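Fiber protein (Human adenovirus 14, PDB 3F0Y) forms the trimeric knob at the end of the viral fibre and probably mediates attachment to cellular receptors. Local coordinates at residues Q29-D32 with S33-S36; N63-N66 with M67-T70; N128-S131 with R132-E135. All blocks are in the same frame, centred on the assembly; numbering follows the deposited sequence.

Contact 1 of 3, residues Q29-D32 with S33-S36; sequences QMMD and SSES
Gln-29 lies across a surface loop from Ser-34 and Ser-36, between strands 16-18 and 39-48 of the knob. Its CB is 3.9 Å from Ser-36 O. Gln-29 CG comes within 3.4 Å of Ser-36 O and also rests 4.0 Å from Ser-34 CB. With CG anti to the backbone N (chi1 -176°) and the chain extended beyond it, the amide reaches over to the returning limb of the loop. There its two ends part. OE1 stays near the carbonyl group of Ser-36. Gln-29 NE2 lies 2.7 Å from Ser-34 O, but the angle is too poor for a hydrogen bond.

The loop reverses between Met-31 and Ser-34 in a beta-turn close to type I. Ser-34 N gives a weak bond of 3.3 Å to Met-31 O. Met-31 bends at its last torsion, and its CE meets Ser-34 OG at 3.2 Å. That hydroxyl is hydrogen-bonded to Asp-38 OD2, and Asp-38 also takes the backbone N-H groups of Met-30 and Met-31, whose side chains pack on helix 63-66.

The chemistry implies that little of the hold comes from direct bonds across the turn. Asp-38 ties both limbs together. Beside it stand one weak turn bond and the packing of Gln-29 CG and Met-31 CE.

Contact 2 of 3, residues N63-N66 with M67-T70; sequences NNFN and MLTT
A short helix, residues 63-66, runs on into a 3-10 turn at 67-70, and this contact is the junction between them. Met-67 N bonds to Asn-63 O at 2.8 Å, an i to i+4 bond of the alpha type. The next bonds are of the i to i+3 type. Leu-68 N reaches Phe-65 O at 3.1 Å, coming from above the carbonyl plane. The switch in spacing marks the tightening of the helix.

The carbonyl of Asn-66 takes the hydroxyl of Thr-69. Thr-69 OG1 donates to Asn-66 O at 2.8 Å, nearly in line with the C=O bond. Thr-69 chi1 of 55° tucks OG1 over its own backbone, facing the carbonyl of Asn-66. Thr-69 N adds a weak bond to the same oxygen. Thr-70 repeats the pattern: its N and OG1 both donate to Met-67 O, with OG1 at 2.6 Å.

Two side-chain pairs flank the backbone. Asn-63 and Met-67 run side by side in the same direction, with Asn-63 ND2 3.7 Å from Met-67 CG. Phe-65 and Leu-68 cross at a slant. Leu-68 CD1 meets the ring at Phe-65 CD1, 3.7 Å away. Leu-68 CG also packs 3.2 Å from Phe-65 O.

The helix and 3-10 turn form the crossing from strand 51-60 to strand 73-82, which belong to different four-stranded antiparallel sheets of the knob. Phe-65 and Leu-68 both pack on the latter strand. Phe-65 makes an edge-to-face stack with Phe-76, and Leu-68 touches Ile-74 and Phe-76. Another part of the junction faces the loop before strand 199-204, where Asn-66 OD1 accepts from Leu-194 N and Thr-69 touches Ala-191 and Leu-194.

Contact 3 of 3, residues N128-S131 with R132-E135; sequences NNNS and REKE
Asn-129 opens the contact by meeting Arg-132 with both its backbone and its side chain. Arg-132 N bonds to Asn-129 O at 3.2 Å, from above the carbonyl plane, and makes a weak second bond to Asn-129 OD1. The Asn-129 side chain has CG anti to its own N (chi1 -166°), which carries OD1 over the start of the turn. There Asn-129 OD1 also receives Ser-131 OG at 2.7 Å. The weak bond from Ser-131 N has the form of an Asx turn. Asn-129 ND2 instead lies against aliphatic carbon, 3.5 Å from Arg-132 CD. The amide and guanidinium planes stand 84° apart.

Asn-130 follows. Its carbonyl takes a weak bond from Glu-133 N, and its side chain runs alongside that of Glu-133 in the same direction. The amide and carboxylate planes are only 20° apart, but Asn-130 OD1 and Glu-133 OE1 stay 4.2 Å from each other.

Ser-131 sets its OG 3.7 Å from Arg-132 CG. Its carbonyl oxygen receives two waters. One also accepts from Lys-134 N. The other donates to Glu-135 OE2 at 2.7 Å.

The turn leads into the 3-10 segment 133-135, before strand 137-145. Arg-132 NH2 forms a salt bridge with Glu-135 OE1 at 3.1 Å, and NE adds a weak bond to OE2. Glu-135 CD lies in the guanidinium plane, but NH2 meets OE1 from above the carboxylate plane.

The turn is polar throughout. Asn-129 holds its start through OD1, chiefly by the hydroxyl of Ser-131, and through its carbonyl. Glu-135 and Thr-123 O of the same chain steady the arginine, while Lys-134 NZ bonds to Thr-145 O and Thr-192 OG1 of a neighbouring subunit.

Contacts 1 and 2 touch, with centres about 12 Å apart. Met-31 makes much of the join: its CE is 3.3 Å from Phe-65 N and 3.7 Å from Asn-64 CB, and its SD is 3.9 Å from Leu-68 CD1. Met-30 CG adds a contact with Phe-65 CE1 at 3.8 Å. The loop 29-36 thus packs on the helix of contact 2. A bound imidazole, probably from the crystallisation liquor, lies about 3 Å from the Leu-68 side chain. Contact 3 is remote, its centre about 30 Å from contact 1 and 35 Å from contact 2. It meets a neighbouring subunit, whereas no other chain of the trimer touches the first two.

Contact 1 of 3, residues Q29-D32 with S33-S36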
ATOM      1  N   GLN A  29       1.525  24.323   9.614  1.00 24.17           N
ATOM      2  CA  GLN A  29       2.800  24.901  10.029  1.00 24.39           C
ATOM      3  C   GLN A  29       3.759  23.762  10.372  1.00 24.48           C
ATOM      4  O   GLN A  29       3.786  23.271  11.503  1.00 24.32           O
ATOM      5  CB  GLN A  29       2.613  25.839  11.226  1.00 24.35           C
ATOM      6  CG  GLN A  29       3.896  26.551  11.651  1.00 24.47           C
ATOM      7  CD  GLN A  29       3.671  27.591  12.735  1.00 24.84           C
ATOM      8  OE1 GLN A  29       2.582  28.153  12.863  1.00 25.93           O
ATOM      9  NE2 GLN A  29       4.710  27.856  13.518  1.00 25.54           N
ATOM     10  N   MET A  30       4.533  23.343   9.375  1.00 24.71           N
ATOM     11  CA  MET A  30       5.442  22.211   9.513  1.00 24.99           C
ATOM     12  C   MET A  30       6.707  22.567  10.294  1.00 25.31           C
ATOM     13  O   MET A  30       7.083  21.859  11.227  1.00 25.28           O
ATOM     14  CB  MET A  30       5.826  21.681   8.128  1.00 24.78           C
ATOM     15  CG  MET A  30       6.473  20.308   8.147  1.00 24.56           C
ATOM     16  SD  MET A  30       5.296  18.996   8.503  1.00 23.18           S
ATOM     17  CE  MET A  30       4.458  18.868   6.926  1.00 22.62           C
ATOM     18  N   MET A  31       7.363  23.658   9.908  1.00 25.76           N
ATOM     19  CA  MET A  31       8.663  24.014  10.480  1.00 26.14           C
ATOM     20  C   MET A  31       8.522  24.779  11.793  1.00 26.36           C
ATOM     21  O   MET A  31       7.610  25.592  11.956  1.00 26.46           O
ATOM     22  CB  MET A  31       9.468  24.853   9.491  1.00 26.19           C
ATOM     23  CG  MET A  31       9.694  24.180   8.154  1.00 26.37           C
ATOM     24  SD  MET A  31      10.756  25.147   7.071  1.00 27.01           S
ATOM     25  CE  MET A  31       9.755  26.601   6.796  1.00 27.63           C
ATOM     26  N   ASP A  32       9.442  24.519  12.719  1.00 26.73           N
ATOM     27  CA  ASP A  32       9.461  25.205  14.012  1.00 26.77           C
ATOM     28  C   ASP A  32       9.806  26.685  13.824  1.00 26.78           C
ATOM     29  O   ASP A  32       9.247  27.551  14.504  1.00 27.05           O
ATOM     30  CB  ASP A  32      10.468  24.537  14.960  1.00 27.05           C
ATOM     31  CG  ASP A  32      10.125  24.749  16.432  1.00 27.44           C
ATOM     32  OD1 ASP A  32       9.648  25.844  16.797  1.00 29.09           O
ATOM     33  OD2 ASP A  32      10.340  23.810  17.230  1.00 29.46           O
ATOM     34  N   SER A  33      10.709  26.966  12.887  1.00 26.66           N
ATOM     35  CA  SER A  33      11.127  28.339  12.589  1.00 26.52           C
ATOM     36  C   SER A  33      10.005  29.210  12.013  1.00 26.41           C
ATOM     37  O   SER A  33      10.074  30.436  12.095  1.00 26.40           O
ATOM     38  CB  SER A  33      12.312  28.333  11.620  1.00 26.54           C
ATOM     39  OG  SER A  33      11.942  27.797  10.362  1.00 26.78           O
ATOM     40  N   SER A  34       8.985  28.582  11.429  1.00 26.20           N
ATOM     41  CA  SER A  34       7.855  29.313  10.856  1.00 26.06           C
ATOM     42  C   SER A  34       6.988  29.950  11.939  1.00 25.97           C
ATOM     43  O   SER A  34       6.874  29.420  13.046  1.00 26.01           O
ATOM     44  CB  SER A  34       6.998  28.386   9.991  1.00 26.04           C
ATOM     45  OG  SER A  34       7.738  27.897   8.892  1.00 25.73           O
ATOM     46  N   GLU A  35       6.391  31.092  11.612  1.00 25.76           N
ATOM     47  CA  GLU A  35       5.480  31.791  12.522  1.00 25.71           C
ATOM     48  C   GLU A  35       4.041  31.827  11.995  1.00 25.37           C
ATOM     49  O   GLU A  35       3.153  32.397  12.631  1.00 25.50           O
ATOM     50  CB  GLU A  35       5.998  33.205  12.782  1.00 25.80           C
ATOM     51  CG  GLU A  35       7.278  33.212  13.602  1.00 26.44           C
ATOM     52  CD  GLU A  35       7.987  34.547  13.590  1.00 26.50           C
ATOM     53  OE1 GLU A  35       7.310  35.595  13.542  1.00 27.65           O
ATOM     54  OE2 GLU A  35       9.233  34.542  13.635  1.00 28.27           O
ATOM     55  N   SER A  36       3.825  31.215  10.833  1.00 24.90           N
ATOM     56  CA  SER A  36       2.494  31.009  10.274  1.00 24.49           C
ATOM     57  C   SER A  36       2.543  29.736   9.430  1.00 24.12           C
ATOM     58  O   SER A  36       3.589  29.087   9.353  1.00 24.09           O
ATOM     59  CB  SER A  36       2.072  32.213   9.431  1.00 24.53           C
ATOM     60  OG  SER A  36       2.952  32.409   8.339  1.00 24.48           O
TER

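Contact 2 of 3, residues N63-N66 with M67-T70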
ATOM      1  N   ASN A  63       8.839  30.053   1.356  1.00 21.64           N
ATOM      2  CA  ASN A  63      10.150  29.969   0.722  1.00 21.67           C
ATOM      3  C   ASN A  63      11.102  29.072   1.509  1.00 21.66           C
ATOM      4  O   ASN A  63      11.764  28.209   0.934  1.00 21.50           O
ATOM      5  CB  ASN A  63      10.765  31.360   0.565  1.00 21.90           C
ATOM      6  CG  ASN A  63      12.123  31.320  -0.112  1.00 22.35           C
ATOM      7  OD1 ASN A  63      13.127  31.752   0.458  1.00 24.80           O
ATOM      8  ND2 ASN A  63      12.164  30.780  -1.326  1.00 24.18           N
ATOM      9  N   ASN A  64      11.160  29.278   2.822  1.00 21.68           N
ATOM     10  CA  ASN A  64      12.056  28.508   3.683  1.00 21.83           C
ATOM     11  C   ASN A  64      11.763  27.012   3.661  1.00 21.87           C
ATOM     12  O   ASN A  64      12.688  26.199   3.686  1.00 21.84           O
ATOM     13  CB  ASN A  64      12.012  29.031   5.123  1.00 21.86           C
ATOM     14  CG  ASN A  64      12.768  30.338   5.297  1.00 22.17           C
ATOM     15  OD1 ASN A  64      13.417  30.827   4.371  1.00 23.42           O
ATOM     16  ND2 ASN A  64      12.692  30.908   6.494  1.00 22.54           N
ATOM     17  N   PHE A  65      10.483  26.651   3.613  1.00 21.93           N
ATOM     18  CA  PHE A  65      10.100  25.244   3.511  1.00 21.92           C
ATOM     19  C   PHE A  65      10.466  24.670   2.145  1.00 21.89           C
ATOM     20  O   PHE A  65      11.026  23.577   2.057  1.00 21.89           O
ATOM     21  CB  PHE A  65       8.606  25.052   3.771  1.00 22.05           C
ATOM     22  CG  PHE A  65       8.184  23.613   3.782  1.00 22.09           C
ATOM     23  CD1 PHE A  65       8.477  22.802   4.868  1.00 22.37           C
ATOM     24  CD2 PHE A  65       7.517  23.063   2.698  1.00 22.41           C
ATOM     25  CE1 PHE A  65       8.100  21.466   4.881  1.00 22.18           C
ATOM     26  CE2 PHE A  65       7.135  21.726   2.702  1.00 22.37           C
ATOM     27  CZ  PHE A  65       7.425  20.928   3.798  1.00 22.35           C
ATOM     28  N   ASN A  66      10.143  25.407   1.086  1.00 21.91           N
ATOM     29  CA  ASN A  66      10.470  24.987  -0.273  1.00 21.87           C
ATOM     30  C   ASN A  66      11.971  24.855  -0.507  1.00 21.86           C
ATOM     31  O   ASN A  66      12.411  23.983  -1.253  1.00 21.64           O
ATOM     32  CB  ASN A  66       9.864  25.953  -1.298  1.00 21.94           C
ATOM     33  CG  ASN A  66       8.361  25.794  -1.431  1.00 21.89           C
ATOM     34  OD1 ASN A  66       7.816  24.724  -1.168  1.00 21.68           O
ATOM     35  ND2 ASN A  66       7.687  26.856  -1.848  1.00 21.96           N
ATOM     36  N   MET A  67      12.752  25.710   0.151  1.00 21.82           N
ATOM     37  CA  MET A  67      14.207  25.675   0.021  1.00 21.82           C
ATOM     38  C   MET A  67      14.866  24.534   0.799  1.00 21.67           C
ATOM     39  O   MET A  67      16.070  24.321   0.666  1.00 21.71           O
ATOM     40  CB  MET A  67      14.813  27.018   0.443  1.00 22.10           C
ATOM     41  CG  MET A  67      14.586  28.136  -0.568  1.00 22.99           C
ATOM     42  SD  MET A  67      15.374  27.834  -2.162  1.00 25.16           S
ATOM     43  CE  MET A  67      17.104  27.947  -1.709  1.00 25.26           C
ATOM     44  N   LEU A  68      14.092  23.796   1.599  1.00 21.42           N
ATOM     45  CA  LEU A  68      14.616  22.608   2.283  1.00 21.27           C
ATOM     46  C   LEU A  68      15.137  21.574   1.282  1.00 21.07           C
ATOM     47  O   LEU A  68      16.030  20.791   1.603  1.00 21.02           O
ATOM     48  CB  LEU A  68      13.557  21.970   3.189  1.00 21.21           C
ATOM     49  CG  LEU A  68      13.064  22.789   4.385  1.00 21.32           C
ATOM     50  CD1 LEU A  68      12.038  21.991   5.172  1.00 21.58           C
ATOM     51  CD2 LEU A  68      14.214  23.223   5.290  1.00 21.39           C
ATOM     52  N   THR A  69      14.591  21.591   0.067  1.00 20.94           N
ATOM     53  CA  THR A  69      15.046  20.709  -1.008  1.00 20.85           C
ATOM     54  C   THR A  69      16.503  20.942  -1.435  1.00 20.71           C
ATOM     55  O   THR A  69      17.078  20.114  -2.139  1.00 20.62           O
ATOM     56  CB  THR A  69      14.137  20.834  -2.254  1.00 20.93           C
ATOM     57  OG1 THR A  69      14.062  22.206  -2.665  1.00 21.24           O
ATOM     58  CG2 THR A  69      12.735  20.323  -1.943  1.00 20.99           C
ATOM     59  N   THR A  70      17.097  22.060  -1.017  1.00 20.54           N
ATOM     60  CA  THR A  70      18.497  22.353  -1.333  1.00 20.30           C
ATOM     61  C   THR A  70      19.487  21.791  -0.303  1.00 20.28           C
ATOM     62  O   THR A  70      20.699  21.902  -0.489  1.00 20.05           O
ATOM     63  CB  THR A  70      18.737  23.873  -1.467  1.00 20.19           C
ATOM     64  OG1 THR A  70      18.523  24.510  -0.203  1.00 19.60           O
ATOM     65  CG2 THR A  70      17.799  24.474  -2.508  1.00 20.04           C
TER

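Contact 3 of 3, residues N128-S131 with R132-E135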
ATOM      1  N   ASN A 128       2.383   5.317  26.505  1.00 21.51           N
ATOM      2  CA  ASN A 128       3.222   5.115  27.689  1.00 21.88           C
ATOM      3  C   ASN A 128       3.418   3.648  28.058  1.00 22.19           C
ATOM      4  O   ASN A 128       3.366   3.281  29.235  1.00 22.63           O
ATOM      5  CB  ASN A 128       2.636   5.884  28.879  1.00 22.23           C
ATOM      6  CG  ASN A 128       2.388   7.345  28.562  1.00 23.01           C
ATOM      7  OD1 ASN A 128       3.096   7.946  27.754  1.00 24.37           O
ATOM      8  ND2 ASN A 128       1.375   7.926  29.198  1.00 24.13           N
ATOM      9  N   ASN A 129       3.628   2.814  27.042  1.00 22.22           N
ATOM     10  CA  ASN A 129       3.880   1.394  27.238  1.00 22.13           C
ATOM     11  C   ASN A 129       5.227   1.042  26.616  1.00 22.17           C
ATOM     12  O   ASN A 129       5.322   0.803  25.412  1.00 22.11           O
ATOM     13  CB  ASN A 129       2.754   0.559  26.619  1.00 22.07           C
ATOM     14  CG  ASN A 129       2.772  -0.891  27.078  1.00 22.19           C
ATOM     15  OD1 ASN A 129       3.829  -1.459  27.356  1.00 22.37           O
ATOM     16  ND2 ASN A 129       1.594  -1.498  27.155  1.00 21.73           N
ATOM     17  N   ASN A 130       6.264   1.027  27.449  1.00 22.11           N
ATOM     18  CA  ASN A 130       7.626   0.746  26.995  1.00 22.07           C
ATOM     19  C   ASN A 130       7.774  -0.638  26.363  1.00 21.82           C
ATOM     20  O   ASN A 130       8.507  -0.800  25.388  1.00 21.72           O
ATOM     21  CB  ASN A 130       8.620   0.891  28.157  1.00 22.33           C
ATOM     22  CG  ASN A 130       8.772   2.331  28.630  1.00 23.23           C
ATOM     23  OD1 ASN A 130       8.361   3.276  27.953  1.00 24.92           O
ATOM     24  ND2 ASN A 130       9.380   2.501  29.798  1.00 24.41           N
ATOM     25  N   SER A 131       7.070  -1.626  26.912  1.00 21.58           N
ATOM     26  CA  SER A 131       7.162  -3.001  26.416  1.00 21.45           C
ATOM     27  C   SER A 131       6.577  -3.166  25.011  1.00 21.19           C
ATOM     28  O   SER A 131       6.987  -4.060  24.273  1.00 21.17           O
ATOM     29  CB  SER A 131       6.480  -3.974  27.384  1.00 21.56           C
ATOM     30  OG  SER A 131       5.072  -3.836  27.352  1.00 21.97           O
ATOM     31  N   ARG A 132       5.629  -2.304  24.647  1.00 20.96           N
ATOM     32  CA  ARG A 132       4.977  -2.365  23.335  1.00 20.78           C
ATOM     33  C   ARG A 132       5.301  -1.164  22.446  1.00 20.65           C
ATOM     34  O   ARG A 132       4.655  -0.957  21.417  1.00 20.47           O
ATOM     35  CB  ARG A 132       3.465  -2.461  23.518  1.00 20.69           C
ATOM     36  CG  ARG A 132       3.007  -3.654  24.338  1.00 20.55           C
ATOM     37  CD  ARG A 132       1.496  -3.688  24.418  1.00 20.59           C
ATOM     38  NE  ARG A 132       0.902  -3.716  23.083  1.00 20.50           N
ATOM     39  CZ  ARG A 132      -0.348  -3.362  22.794  1.00 20.64           C
ATOM     40  NH1 ARG A 132      -1.179  -2.946  23.745  1.00 20.54           N
ATOM     41  NH2 ARG A 132      -0.766  -3.428  21.534  1.00 20.46           N
ATOM     42  N   GLU A 133       6.310  -0.387  22.832  1.00 20.68           N
ATOM     43  CA  GLU A 133       6.669   0.850  22.133  1.00 20.57           C
ATOM     44  C   GLU A 133       6.954   0.670  20.635  1.00 20.11           C
ATOM     45  O   GLU A 133       6.657   1.561  19.840  1.00 20.20           O
ATOM     46  CB  GLU A 133       7.873   1.496  22.822  1.00 20.71           C
ATOM     47  CG  GLU A 133       8.345   2.797  22.192  1.00 21.31           C
ATOM     48  CD  GLU A 133       9.286   3.579  23.088  1.00 22.00           C
ATOM     49  OE1 GLU A 133       9.828   2.993  24.054  1.00 24.01           O
ATOM     50  OE2 GLU A 133       9.486   4.786  22.822  1.00 24.84           O
ATOM     51  N   LYS A 134       7.524  -0.474  20.259  1.00 19.65           N
ATOM     52  CA  LYS A 134       7.866  -0.751  18.858  1.00 19.33           C
ATOM     53  C   LYS A 134       6.635  -0.842  17.956  1.00 18.95           C
ATOM     54  O   LYS A 134       6.718  -0.563  16.762  1.00 18.57           O
ATOM     55  CB  LYS A 134       8.660  -2.056  18.732  1.00 19.36           C
ATOM     56  CG  LYS A 134      10.024  -2.053  19.407  1.00 19.39           C
ATOM     57  CD  LYS A 134      10.657  -3.438  19.321  1.00 19.49           C
ATOM     58  CE  LYS A 134      11.861  -3.594  20.236  1.00 19.84           C
ATOM     59  NZ  LYS A 134      13.156  -3.512  19.517  1.00 20.15           N
ATOM     60  N   GLU A 135       5.501  -1.235  18.532  1.00 18.64           N
ATOM     61  CA  GLU A 135       4.266  -1.425  17.768  1.00 18.55           C
ATOM     62  C   GLU A 135       3.651  -0.108  17.288  1.00 18.30           C
ATOM     63  O   GLU A 135       2.807  -0.104  16.393  1.00 18.00           O
ATOM     64  CB  GLU A 135       3.249  -2.209  18.604  1.00 18.55           C
ATOM     65  CG  GLU A 135       3.719  -3.615  18.963  1.00 18.68           C
ATOM     66  CD  GLU A 135       2.798  -4.312  19.941  1.00 18.85           C
ATOM     67  OE1 GLU A 135       1.576  -4.328  19.697  1.00 19.69           O
ATOM     68  OE2 GLU A 135       3.296  -4.856  20.947  1.00 19.68           O
TER
HETATM   69  O   HOH W   1       7.770  -3.231  21.593  1.00 18.69           O
HETATM   70  O   HOH W   2       5.865  -5.383  21.669  1.00 26.68           O